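Local coordinates for acyl-CoA dehydrogenase (Geobacillus kaustophilus, PDB 2PG0), which probably oxidises acyl thioesters with its bound FAD, placing a double bond between the alpha and beta carbons of the acyl chain, at residues K236-Y239 against Y240-K244; R22-L25 against E26-Y30; Y349-Y353 against E354-R358; R302-V305 against D306-E310. All coordinates share one frame; numbering follows the deposited sequence.

Interaction 1: residues K236-Y239 against Y240-K244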
loop_
_atom_site.group_PDB
_atom_site.type_symbol
_atom_site.label_atom_id
_atom_site.label_comp_id
_atom_site.label_asym_id
_atom_site.label_seq_id
_atom_site.Cartn_x
_atom_site.Cartn_y
_atom_site.Cartn_z
ATOM N N LYS A 236 -42.725 2.266 4.183
ATOM C CA LYS A 236 -41.957 1.456 3.228
ATOM C C LYS A 236 -40.800 2.244 2.611
ATOM O O LYS A 236 -40.092 1.733 1.738
ATOM C CB LYS A 236 -42.856 0.890 2.120
ATOM C CG LYS A 236 -44.074 0.097 2.604
ATOM C CD LYS A 236 -43.691 -1.197 3.303
ATOM C CE LYS A 236 -44.929 -1.971 3.745
ATOM N NZ LYS A 236 -44.551 -3.163 4.566
ATOM N N GLY A 237 -40.615 3.479 3.076
ATOM C CA GLY A 237 -39.591 4.378 2.540
ATOM C C GLY A 237 -38.190 3.794 2.514
ATOM O O GLY A 237 -37.451 3.987 1.544
ATOM N N PHE A 238 -37.827 3.070 3.576
ATOM C CA PHE A 238 -36.498 2.456 3.686
ATOM C C PHE A 238 -36.264 1.427 2.585
ATOM O O PHE A 238 -35.152 1.320 2.054
ATOM C CB PHE A 238 -36.308 1.810 5.066
ATOM C CG PHE A 238 -34.863 1.592 5.456
ATOM C CD1 PHE A 238 -34.071 2.661 5.878
ATOM C CD2 PHE A 238 -34.305 0.313 5.422
ATOM C CE1 PHE A 238 -32.739 2.460 6.253
ATOM C CE2 PHE A 238 -32.977 0.101 5.789
ATOM C CZ PHE A 238 -32.192 1.173 6.208
ATOM N N TYR A 239 -37.317 0.684 2.242
ATOM C CA TYR A 239 -37.254 -0.333 1.194
ATOM C C TYR A 239 -37.033 0.265 -0.191
ATOM O O TYR A 239 -36.259 -0.277 -0.975
ATOM C CB TYR A 239 -38.505 -1.220 1.210
ATOM C CG TYR A 239 -38.699 -1.926 2.536
ATOM C CD1 TYR A 239 -37.867 -2.982 2.913
ATOM C CD2 TYR A 239 -39.691 -1.516 3.425
ATOM C CE1 TYR A 239 -38.025 -3.625 4.140
ATOM C CE2 TYR A 239 -39.860 -2.154 4.660
ATOM C CZ TYR A 239 -39.023 -3.207 5.005
ATOM O OH TYR A 239 -39.178 -3.839 6.218
ATOM N N TYR A 240 -37.707 1.376 -0.483
ATOM C CA TYR A 240 -37.496 2.086 -1.746
ATOM C C TYR A 240 -36.052 2.563 -1.869
ATOM O O TYR A 240 -35.431 2.415 -2.921
ATOM C CB TYR A 240 -38.451 3.280 -1.878
ATOM C CG TYR A 240 -39.919 2.940 -1.711
ATOM C CD1 TYR A 240 -40.463 1.780 -2.269
ATOM C CD2 TYR A 240 -40.766 3.789 -1.007
ATOM C CE1 TYR A 240 -41.810 1.472 -2.116
ATOM C CE2 TYR A 240 -42.115 3.489 -0.845
ATOM C CZ TYR A 240 -42.628 2.332 -1.402
ATOM O OH TYR A 240 -43.961 2.038 -1.242
ATOM N N LEU A 241 -35.535 3.140 -0.787
ATOM C CA LEU A 241 -34.156 3.625 -0.739
ATOM C C LEU A 241 -33.139 2.513 -0.985
ATOM O O LEU A 241 -32.255 2.659 -1.832
ATOM C CB LEU A 241 -33.870 4.337 0.591
ATOM C CG LEU A 241 -34.663 5.616 0.898
ATOM C CD1 LEU A 241 -34.442 6.050 2.339
ATOM C CD2 LEU A 241 -34.320 6.758 -0.064
ATOM N N MET A 242 -33.278 1.399 -0.266
ATOM C CA MET A 242 -32.312 0.299 -0.377
ATOM C C MET A 242 -32.288 -0.239 -1.811
ATOM O O MET A 242 -31.217 -0.538 -2.354
ATOM C CB MET A 242 -32.605 -0.817 0.643
ATOM C CG MET A 242 -32.325 -0.455 2.124
ATOM S SD MET A 242 -30.666 0.190 2.530
ATOM C CE MET A 242 -31.008 1.931 2.784
ATOM N N GLU A 243 -33.471 -0.315 -2.420
ATOM C CA GLU A 243 -33.644 -0.769 -3.802
ATOM C C GLU A 243 -32.931 0.146 -4.816
ATOM O O GLU A 243 -32.161 -0.325 -5.653
ATOM C CB GLU A 243 -35.146 -0.866 -4.113
ATOM C CG GLU A 243 -35.527 -1.383 -5.498
ATOM C CD GLU A 243 -37.041 -1.368 -5.739
ATOM O OE1 GLU A 243 -37.817 -1.375 -4.752
ATOM O OE2 GLU A 243 -37.469 -1.338 -6.919
ATOM N N LYS A 244 -33.172 1.452 -4.720
ATOM C CA LYS A 244 -32.616 2.413 -5.679
ATOM C C LYS A 244 -31.120 2.715 -5.493
ATOM O O LYS A 244 -30.456 3.183 -6.421
ATOM C CB LYS A 244 -33.416 3.715 -5.644
ATOM C CG LYS A 244 -34.860 3.579 -6.125
ATOM C CD LYS A 244 -34.913 3.167 -7.581
ATOM C CE LYS A 244 -36.309 3.293 -8.149
ATOM N NZ LYS A 244 -36.371 2.655 -9.487
#

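Interaction 2: residues R22-L25 against E26-Y30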
loop_
_atom_site.group_PDB
_atom_site.type_symbol
_atom_site.label_atom_id
_atom_site.label_comp_id
_atom_site.label_asym_id
_atom_site.label_seq_id
_atom_site.Cartn_x
_atom_site.Cartn_y
_atom_site.Cartn_z
ATOM N N ARG A 22 -21.227 15.276 -26.891
ATOM C CA ARG A 22 -19.937 15.955 -26.727
ATOM C C ARG A 22 -19.905 17.292 -27.482
ATOM O O ARG A 22 -19.337 18.276 -26.996
ATOM C CB ARG A 22 -18.780 15.074 -27.187
ATOM C CG ARG A 22 -17.404 15.632 -26.810
ATOM C CD ARG A 22 -16.292 14.842 -27.477
ATOM N NE ARG A 22 -16.366 13.409 -27.181
ATOM C CZ ARG A 22 -15.853 12.831 -26.098
ATOM N NH1 ARG A 22 -15.232 13.557 -25.175
ATOM N NH2 ARG A 22 -15.972 11.522 -25.933
ATOM N N LYS A 23 -20.523 17.323 -28.664
ATOM C CA LYS A 23 -20.594 18.562 -29.446
ATOM C C LYS A 23 -21.365 19.648 -28.693
ATOM O O LYS A 23 -20.952 20.810 -28.668
ATOM C CB LYS A 23 -21.218 18.314 -30.816
ATOM C CG LYS A 23 -21.096 19.509 -31.758
ATOM C CD LYS A 23 -21.518 19.150 -33.175
ATOM C CE LYS A 23 -21.201 20.300 -34.126
ATOM N NZ LYS A 23 -21.088 19.822 -35.539
ATOM N N PHE A 24 -22.477 19.259 -28.075
ATOM C CA PHE A 24 -23.252 20.153 -27.220
ATOM C C PHE A 24 -22.385 20.707 -26.075
ATOM O O PHE A 24 -22.346 21.921 -25.840
ATOM C CB PHE A 24 -24.484 19.420 -26.682
ATOM C CG PHE A 24 -25.282 20.203 -25.683
ATOM C CD1 PHE A 24 -26.230 21.138 -26.102
ATOM C CD2 PHE A 24 -25.102 19.998 -24.315
ATOM C CE1 PHE A 24 -26.977 21.862 -25.174
ATOM C CE2 PHE A 24 -25.845 20.718 -23.380
ATOM C CZ PHE A 24 -26.789 21.655 -23.808
ATOM N N LEU A 25 -21.683 19.814 -25.383
ATOM C CA LEU A 25 -20.860 20.204 -24.233
ATOM C C LEU A 25 -19.659 21.062 -24.608
ATOM O O LEU A 25 -19.247 21.935 -23.839
ATOM C CB LEU A 25 -20.388 18.961 -23.461
ATOM C CG LEU A 25 -21.481 18.105 -22.814
ATOM C CD1 LEU A 25 -20.841 16.883 -22.150
ATOM C CD2 LEU A 25 -22.305 18.914 -21.809
ATOM N N GLU A 26 -19.085 20.808 -25.781
ATOM C CA GLU A 26 -17.949 21.597 -26.252
ATOM C C GLU A 26 -18.298 23.081 -26.380
ATOM O O GLU A 26 -17.435 23.938 -26.197
ATOM C CB GLU A 26 -17.381 21.036 -27.559
ATOM C CG GLU A 26 -16.370 19.901 -27.320
ATOM C CD GLU A 26 -16.043 19.091 -28.575
ATOM O OE1 GLU A 26 -16.651 19.345 -29.641
ATOM O OE2 GLU A 26 -15.173 18.184 -28.491
ATOM N N LYS A 27 -19.564 23.369 -26.681
ATOM C CA LYS A 27 -20.051 24.747 -26.743
ATOM C C LYS A 27 -20.583 25.258 -25.396
ATOM O O LYS A 27 -20.259 26.374 -24.983
ATOM C CB LYS A 27 -21.137 24.880 -27.808
ATOM C CG LYS A 27 -21.729 26.289 -27.909
ATOM C CD LYS A 27 -22.707 26.431 -29.062
ATOM C CE LYS A 27 -24.000 25.661 -28.825
ATOM N NZ LYS A 27 -24.909 25.766 -30.011
ATOM N N GLU A 28 -21.396 24.435 -24.729
ATOM C CA GLU A 28 -22.196 24.876 -23.579
ATOM C C GLU A 28 -21.587 24.654 -22.195
ATOM O O GLU A 28 -22.011 25.300 -21.226
ATOM C CB GLU A 28 -23.584 24.227 -23.609
ATOM C CG GLU A 28 -24.429 24.563 -24.832
ATOM C CD GLU A 28 -24.961 25.993 -24.834
ATOM O OE1 GLU A 28 -24.658 26.765 -23.901
ATOM O OE2 GLU A 28 -25.700 26.342 -25.774
ATOM N N ALA A 29 -20.608 23.763 -22.098
ATOM C CA ALA A 29 -20.101 23.346 -20.784
ATOM C C ALA A 29 -18.607 23.575 -20.597
ATOM O O ALA A 29 -18.191 24.264 -19.658
ATOM C CB ALA A 29 -20.469 21.882 -20.515
ATOM N N TYR A 30 -17.798 22.996 -21.485
ATOM C CA TYR A 30 -16.343 23.078 -21.361
ATOM C C TYR A 30 -15.818 24.518 -21.191
ATOM O O TYR A 30 -15.024 24.782 -20.278
ATOM C CB TYR A 30 -15.654 22.384 -22.546
ATOM C CG TYR A 30 -15.555 20.880 -22.439
ATOM C CD1 TYR A 30 -16.438 20.050 -23.138
ATOM C CD2 TYR A 30 -14.569 20.283 -21.656
ATOM C CE1 TYR A 30 -16.336 18.668 -23.060
ATOM C CE2 TYR A 30 -14.466 18.902 -21.563
ATOM C CZ TYR A 30 -15.354 18.102 -22.266
ATOM O OH TYR A 30 -15.258 16.737 -22.193
HETATM O O HOH W 1 -14.200 16.589 -25.844
#

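Interaction 3: residues Y349-Y353 against E354-R358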
loop_
_atom_site.group_PDB
_atom_site.type_symbol
_atom_site.label_atom_id
_atom_site.label_comp_id
_atom_site.label_asym_id
_atom_site.label_seq_id
_atom_site.Cartn_x
_atom_site.Cartn_y
_atom_site.Cartn_z
ATOM N N TYR A 349 -0.117 21.789 -8.162
ATOM C CA TYR A 349 -0.661 22.517 -7.004
ATOM C C TYR A 349 -1.230 23.892 -7.397
ATOM O O TYR A 349 -1.767 24.619 -6.554
ATOM C CB TYR A 349 0.424 22.663 -5.938
ATOM C CG TYR A 349 -0.099 22.875 -4.532
ATOM C CD1 TYR A 349 -0.812 21.861 -3.866
ATOM C CD2 TYR A 349 0.129 24.078 -3.858
ATOM C CE1 TYR A 349 -1.290 22.050 -2.572
ATOM C CE2 TYR A 349 -0.339 24.272 -2.560
ATOM C CZ TYR A 349 -1.048 23.250 -1.930
ATOM O OH TYR A 349 -1.518 23.435 -0.658
ATOM N N MET A 350 -1.116 24.224 -8.684
ATOM C CA MET A 350 -1.575 25.506 -9.223
ATOM C C MET A 350 -2.979 25.384 -9.811
ATOM O O MET A 350 -3.231 24.526 -10.653
ATOM C CB MET A 350 -0.602 26.004 -10.308
ATOM C CG MET A 350 0.843 26.303 -9.844
ATOM S SD MET A 350 1.004 27.575 -8.552
ATOM C CE MET A 350 1.456 26.534 -7.146
ATOM N N GLU A 351 -3.881 26.263 -9.387
ATOM C CA GLU A 351 -5.276 26.221 -9.841
ATOM C C GLU A 351 -5.454 26.526 -11.328
ATOM O O GLU A 351 -6.498 26.217 -11.909
ATOM C CB GLU A 351 -6.140 27.146 -8.992
ATOM C CG GLU A 351 -6.316 26.657 -7.549
ATOM C CD GLU A 351 -7.183 25.403 -7.429
ATOM O OE1 GLU A 351 -7.835 24.996 -8.423
ATOM O OE2 GLU A 351 -7.212 24.827 -6.323
ATOM N N GLU A 352 -4.433 27.122 -11.942
ATOM C CA GLU A 352 -4.418 27.316 -13.392
ATOM C C GLU A 352 -4.301 25.997 -14.162
ATOM O O GLU A 352 -4.664 25.934 -15.334
ATOM C CB GLU A 352 -3.310 28.287 -13.806
ATOM C CG GLU A 352 -3.614 29.748 -13.463
ATOM C CD GLU A 352 -2.416 30.655 -13.686
ATOM O OE1 GLU A 352 -2.002 30.818 -14.856
ATOM O OE2 GLU A 352 -1.877 31.196 -12.687
ATOM N N TYR A 353 -3.795 24.948 -13.509
ATOM C CA TYR A 353 -3.751 23.616 -14.114
ATOM C C TYR A 353 -4.978 22.797 -13.720
ATOM O O TYR A 353 -5.344 22.744 -12.539
ATOM C CB TYR A 353 -2.459 22.880 -13.736
ATOM C CG TYR A 353 -1.254 23.331 -14.545
ATOM C CD1 TYR A 353 -0.696 24.597 -14.353
ATOM C CD2 TYR A 353 -0.676 22.494 -15.502
ATOM C CE1 TYR A 353 0.400 25.015 -15.084
ATOM C CE2 TYR A 353 0.422 22.911 -16.246
ATOM C CZ TYR A 353 0.952 24.173 -16.031
ATOM O OH TYR A 353 2.048 24.600 -16.758
ATOM N N GLU A 354 -5.603 22.162 -14.713
ATOM C CA GLU A 354 -6.848 21.405 -14.512
ATOM C C GLU A 354 -6.734 20.300 -13.455
ATOM O O GLU A 354 -7.699 20.027 -12.731
ATOM C CB GLU A 354 -7.310 20.805 -15.835
ATOM C CG GLU A 354 -8.677 20.163 -15.788
ATOM C CD GLU A 354 -9.051 19.526 -17.108
ATOM O OE1 GLU A 354 -8.933 20.203 -18.156
ATOM O OE2 GLU A 354 -9.455 18.353 -17.099
ATOM N N ILE A 355 -5.566 19.662 -13.373
ATOM C CA ILE A 355 -5.357 18.588 -12.392
ATOM C C ILE A 355 -5.632 19.005 -10.943
ATOM O O ILE A 355 -6.093 18.182 -10.151
ATOM C CB ILE A 355 -3.968 17.888 -12.527
ATOM C CG1 ILE A 355 -3.967 16.542 -11.792
ATOM C CG2 ILE A 355 -2.828 18.780 -12.050
ATOM C CD1 ILE A 355 -5.032 15.564 -12.308
ATOM N N ALA A 356 -5.369 20.268 -10.603
ATOM C CA ALA A 356 -5.619 20.765 -9.244
ATOM C C ALA A 356 -7.090 20.578 -8.862
ATOM O O ALA A 356 -7.412 20.061 -7.783
ATOM C CB ALA A 356 -5.208 22.229 -9.121
ATOM N N ARG A 357 -7.974 21.002 -9.764
ATOM C CA ARG A 357 -9.418 20.897 -9.576
ATOM C C ARG A 357 -9.888 19.439 -9.534
ATOM O O ARG A 357 -10.692 19.062 -8.675
ATOM C CB ARG A 357 -10.099 21.635 -10.714
ATOM C CG ARG A 357 -11.577 21.693 -10.678
ATOM C CD ARG A 357 -11.993 21.993 -12.104
ATOM N NE ARG A 357 -12.444 20.780 -12.720
ATOM C CZ ARG A 357 -12.590 20.556 -14.019
ATOM N NH1 ARG A 357 -12.269 21.463 -14.951
ATOM N NH2 ARG A 357 -13.064 19.380 -14.369
ATOM N N ARG A 358 -9.376 18.621 -10.457
ATOM C CA ARG A 358 -9.698 17.190 -10.484
ATOM C C ARG A 358 -9.319 16.543 -9.149
ATOM O O ARG A 358 -10.085 15.748 -8.603
ATOM C CB ARG A 358 -8.984 16.486 -11.643
ATOM C CG ARG A 358 -9.285 17.077 -13.035
ATOM C CD ARG A 358 -10.571 16.534 -13.605
ATOM N NE ARG A 358 -10.826 17.030 -14.963
ATOM C CZ ARG A 358 -11.961 16.844 -15.631
ATOM N NH1 ARG A 358 -12.975 16.173 -15.079
ATOM N NH2 ARG A 358 -12.086 17.343 -16.859
HETATM O O HOH W 2 -7.764 23.532 -11.636
#

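Interaction 4: residues R302-V305 against D306-E310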
loop_
_atom_site.group_PDB
_atom_site.type_symbol
_atom_site.label_atom_id
_atom_site.label_comp_id
_atom_site.label_asym_id
_atom_site.label_seq_id
_atom_site.Cartn_x
_atom_site.Cartn_y
_atom_site.Cartn_z
ATOM N N ARG A 302 -12.422 -0.293 -15.342
ATOM C CA ARG A 302 -13.248 -0.139 -16.552
ATOM C C ARG A 302 -13.921 -1.464 -16.925
ATOM O O ARG A 302 -15.125 -1.508 -17.192
ATOM C CB ARG A 302 -12.408 0.402 -17.721
ATOM C CG ARG A 302 -13.150 0.515 -19.081
ATOM C CD ARG A 302 -14.533 1.192 -18.981
ATOM N NE ARG A 302 -14.492 2.615 -18.640
ATOM C CZ ARG A 302 -15.571 3.375 -18.464
ATOM N NH1 ARG A 302 -16.796 2.858 -18.585
ATOM N NH2 ARG A 302 -15.430 4.660 -18.162
ATOM N N THR A 303 -13.140 -2.537 -16.934
ATOM C CA THR A 303 -13.668 -3.868 -17.237
ATOM C C THR A 303 -14.743 -4.282 -16.227
ATOM O O THR A 303 -15.782 -4.830 -16.610
ATOM C CB THR A 303 -12.536 -4.910 -17.306
ATOM O OG1 THR A 303 -11.542 -4.456 -18.236
ATOM C CG2 THR A 303 -13.059 -6.284 -17.764
ATOM N N PHE A 304 -14.505 -4.003 -14.945
ATOM C CA PHE A 304 -15.447 -4.393 -13.897
ATOM C C PHE A 304 -16.736 -3.570 -13.952
ATOM O O PHE A 304 -17.841 -4.133 -13.951
ATOM C CB PHE A 304 -14.792 -4.282 -12.513
ATOM C CG PHE A 304 -15.573 -4.941 -11.417
ATOM C CD1 PHE A 304 -15.509 -6.324 -11.239
ATOM C CD2 PHE A 304 -16.377 -4.187 -10.562
ATOM C CE1 PHE A 304 -16.228 -6.949 -10.227
ATOM C CE2 PHE A 304 -17.102 -4.805 -9.534
ATOM C CZ PHE A 304 -17.022 -6.189 -9.370
ATOM N N VAL A 305 -16.611 -2.246 -14.017
ATOM C CA VAL A 305 -17.817 -1.402 -14.062
ATOM C C VAL A 305 -18.663 -1.700 -15.309
ATOM O O VAL A 305 -19.893 -1.722 -15.231
ATOM C CB VAL A 305 -17.496 0.110 -13.907
ATOM C CG1 VAL A 305 -16.928 0.698 -15.191
ATOM C CG2 VAL A 305 -18.734 0.884 -13.436
ATOM N N ASP A 306 -17.996 -1.969 -16.432
ATOM C CA ASP A 306 -18.675 -2.309 -17.683
ATOM C C ASP A 306 -19.467 -3.604 -17.542
ATOM O O ASP A 306 -20.597 -3.708 -18.031
ATOM C CB ASP A 306 -17.673 -2.428 -18.838
ATOM C CG ASP A 306 -17.325 -1.082 -19.469
ATOM O OD1 ASP A 306 -17.900 -0.030 -19.086
ATOM O OD2 ASP A 306 -16.466 -1.086 -20.370
ATOM N N ARG A 307 -18.883 -4.582 -16.850
ATOM C CA ARG A 307 -19.590 -5.835 -16.585
ATOM C C ARG A 307 -20.798 -5.617 -15.667
ATOM O O ARG A 307 -21.877 -6.165 -15.909
ATOM C CB ARG A 307 -18.634 -6.893 -16.018
ATOM C CG ARG A 307 -19.245 -8.273 -15.846
ATOM C CD ARG A 307 -19.657 -8.879 -17.180
ATOM N NE ARG A 307 -20.325 -10.159 -16.969
ATOM C CZ ARG A 307 -21.631 -10.287 -16.786
ATOM N NH1 ARG A 307 -22.412 -9.214 -16.816
ATOM N NH2 ARG A 307 -22.163 -11.485 -16.590
ATOM N N VAL A 308 -20.615 -4.817 -14.621
ATOM C CA VAL A 308 -21.709 -4.478 -13.715
ATOM C C VAL A 308 -22.847 -3.739 -14.439
ATOM O O VAL A 308 -24.016 -4.046 -14.215
ATOM C CB VAL A 308 -21.198 -3.700 -12.467
ATOM C CG1 VAL A 308 -22.352 -3.197 -11.619
ATOM C CG2 VAL A 308 -20.287 -4.604 -11.620
ATOM N N ILE A 309 -22.508 -2.781 -15.306
ATOM C CA ILE A 309 -23.521 -2.118 -16.158
ATOM C C ILE A 309 -24.348 -3.166 -16.925
ATOM O O ILE A 309 -25.576 -3.134 -16.886
ATOM C CB ILE A 309 -22.883 -1.072 -17.127
ATOM C CG1 ILE A 309 -22.417 0.168 -16.351
ATOM C CG2 ILE A 309 -23.863 -0.667 -18.244
ATOM C CD1 ILE A 309 -21.419 1.038 -17.122
ATOM N N GLU A 310 -23.671 -4.109 -17.578
ATOM C CA GLU A 310 -24.336 -5.186 -18.321
ATOM C C GLU A 310 -25.303 -5.996 -17.450
ATOM O O GLU A 310 -26.462 -6.194 -17.829
ATOM C CB GLU A 310 -23.306 -6.106 -18.993
ATOM C CG GLU A 310 -22.533 -5.449 -20.136
ATOM C CD GLU A 310 -21.383 -6.310 -20.642
ATOM O OE1 GLU A 310 -21.311 -7.500 -20.260
ATOM O OE2 GLU A 310 -20.541 -5.791 -21.413
#

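Interaction 1: residues K236-Y239 against Y240-K244
F238 and M242 meet one turn apart in a Met-aromatic contact on the first turns of helix 237-273, the long helix that opens the C-terminal helical part of the acyl-CoA dehydrogenase fold. The methyl group, not the sulfur, sits over the ring: M242 CE lies 4.0 Å from the centroid of the F238 ring, 22° off its normal and shifted toward the rim, a CH-pi contact. M242 SD stands obliquely to the same ring. Two bends make this possible, because the methionine chain is turned at both chi2 and chi3 and so curls toward the ring, while F238 swings its CG opposite its own backbone nitrogen (chi1 -160°). A thin, flexible thioether suits the place, since it can follow a flat ring. F238 also meets the ring of H184 and packs on I187 of strand 187-193.

On another side of the helix Y240 turns back over the N-terminal end. Its ring lies across the carbonyl of K236, with K236 O 3.5 Å from Y240 CD2 over one face, and the same oxygen accepts the hydrogen bond from Y240 N at 3.3 Å. The tyrosine hydroxyl is bonded to the backbone N of E233, which ties the ring to the chain just before the helix. G237, whose lack of a side chain suits a buried first turn, lends its carbonyl to L241; that leucine packs on M129, an FAD-binding residue. At the far end of the tyrosine ring, K236 CB lies 3.7 Å from Y240 OH.

Interaction 2: residues R22-L25 against E26-Y30
L25 and A29 touch one turn apart where helix 12-28 ends. Along the leucine, CB lies 4.1 Å from CE1 of the Y30 ring; beyond CG, the branch CD2 reaches A29 CB at 3.7 Å. Branched and apolar, L25 also packs on L81 and V84 of helix 71-84, whereas A29, the first residue to leave helical backbone angles, brings only a methyl group against it. L25 O takes two bonds from opposite faces of its carbonyl plane, from A29 N at 2.9 Å and from Y30 N at 3.0 Å, the second of which belongs to the wider turn that finishes the helix.

One residue earlier, with CG anti to its carbonyl carbon (chi1 -61°), E28 lays CG over one face of the F24 ring, 4.0 Å from its centroid. F55 meets that ring edge-to-face, and a bend at chi2 turns the E28 carboxylate to its salt bridge with K49.

The charged atoms of R22 and E26 do not touch. A water relays between them, accepting from R22 NH1 and donating to E26 OE2, and the attraction is probably weaker than in a direct salt bridge such as R22 has with E80.

Interaction 3: residues Y349-Y353 against E354-R358
A356 CB fits against the bend made by residues 350-353, lying 3.4 Å from M350 O and 3.9 Å from E351 OE1. A methyl group is small enough to sit this close to the backbone, and V208 of a second subunit packs on it. The helix begins beside it: A356 N gives a hydrogen bond to Y353 O at 3.1 Å, meeting the oxygen from above its carbonyl plane. A water gathers the neighbouring polar atoms; it accepts from R357 N and lies where it can donate to Y353 O (2.7 Å) and E351 O, though it has more acceptors in reach than protons.

Around this shell stand the charged residues. E351 bends at chi2 (-70°), which brings its carboxylate near the helix start, and its OE2 forms a salt bridge with R360. E354 reaches along the helix to R358, whose NE and NH2 both bind E354 OE2, at 2.9 Å and 2.8 Å, from the same face of the carboxylate. E354 OE2 lies in the guanidinium plane of R358, which goes on to bond the carbonyl oxygens of E82 and K83, so its rotation is well fixed.

Inside residues 349-353, Y353 N bonds M350 O. With the side chain of M350 about 5 Å from a bound FAD, this is a type I beta turn leading directly into helix 354-361 beside the FAD site.

Interaction 4: residues R302-V305 against D306-E310
Within helix 285-313 of the C-terminal helical domain, R302 and D306 form an i to i+4 salt bridge. R302 NH1 meets D306 OD1 at 3.1 Å, with an N-H...O angle of 159°; the oxygen lies in the guanidinium plane and is approached on its syn side, 30° out of the carboxylate plane. The two flat groups are turned 51° apart. R302 folds back through bends at chi2 and chi3, which carries R302 CD to 3.3 Å from D306 OD2 and brings the edge of the guanidinium to the carboxylate. A long arginine suits this position because it serves several acids: its NE also pairs with E261 and its NH1 with E79. D306 OD1, in turn, is hydrogen-bonded to the hydroxyl of Y9, so one carboxylate oxygen has two partners.

This is the acyl-CoA dehydrogenase helix bundle, where helix 285-313 lies against helices 237-273 and 319-343. The apolar residues face those neighbours: V308 touches L250, I309 touches I254, and F304 touches M324 and A325. V308 CG2 lies 3.8 Å from F304 CE2, obliquely and off-centre, a CH-pi contact in which a compact beta-branched side chain sets a methyl group against the aromatic ring. Along the backbone, V308 N bonds F304 O at 2.9 Å and I309 N bonds V305 O at 2.8 Å. T303 and F304 also pack on F304 and T303 of a third subunit, respectively, and R307, in a salt bridge with E311, bonds T6 O of that subunit.

From the N terminus, interaction 2 comes first, at the end of helix 12-28 in the N-terminal domain. Interaction 1 follows at the start of helix 237-273, interaction 4 within helix 285-313, and interaction 3 where a turn enters helix 354-361. Each is local and closes no long loop; the four run in series, and none nests in or crosses another. Helix 237-273 links three of them, since it begins with interaction 1 and packs on both interactions 3 and 4. Interactions 2 and 3 come within about 5 Å at their nearest atoms, whereas the centres of 1 and 3 are about 39 Å apart. Interactions 3 and 4 also face different neighbouring subunits.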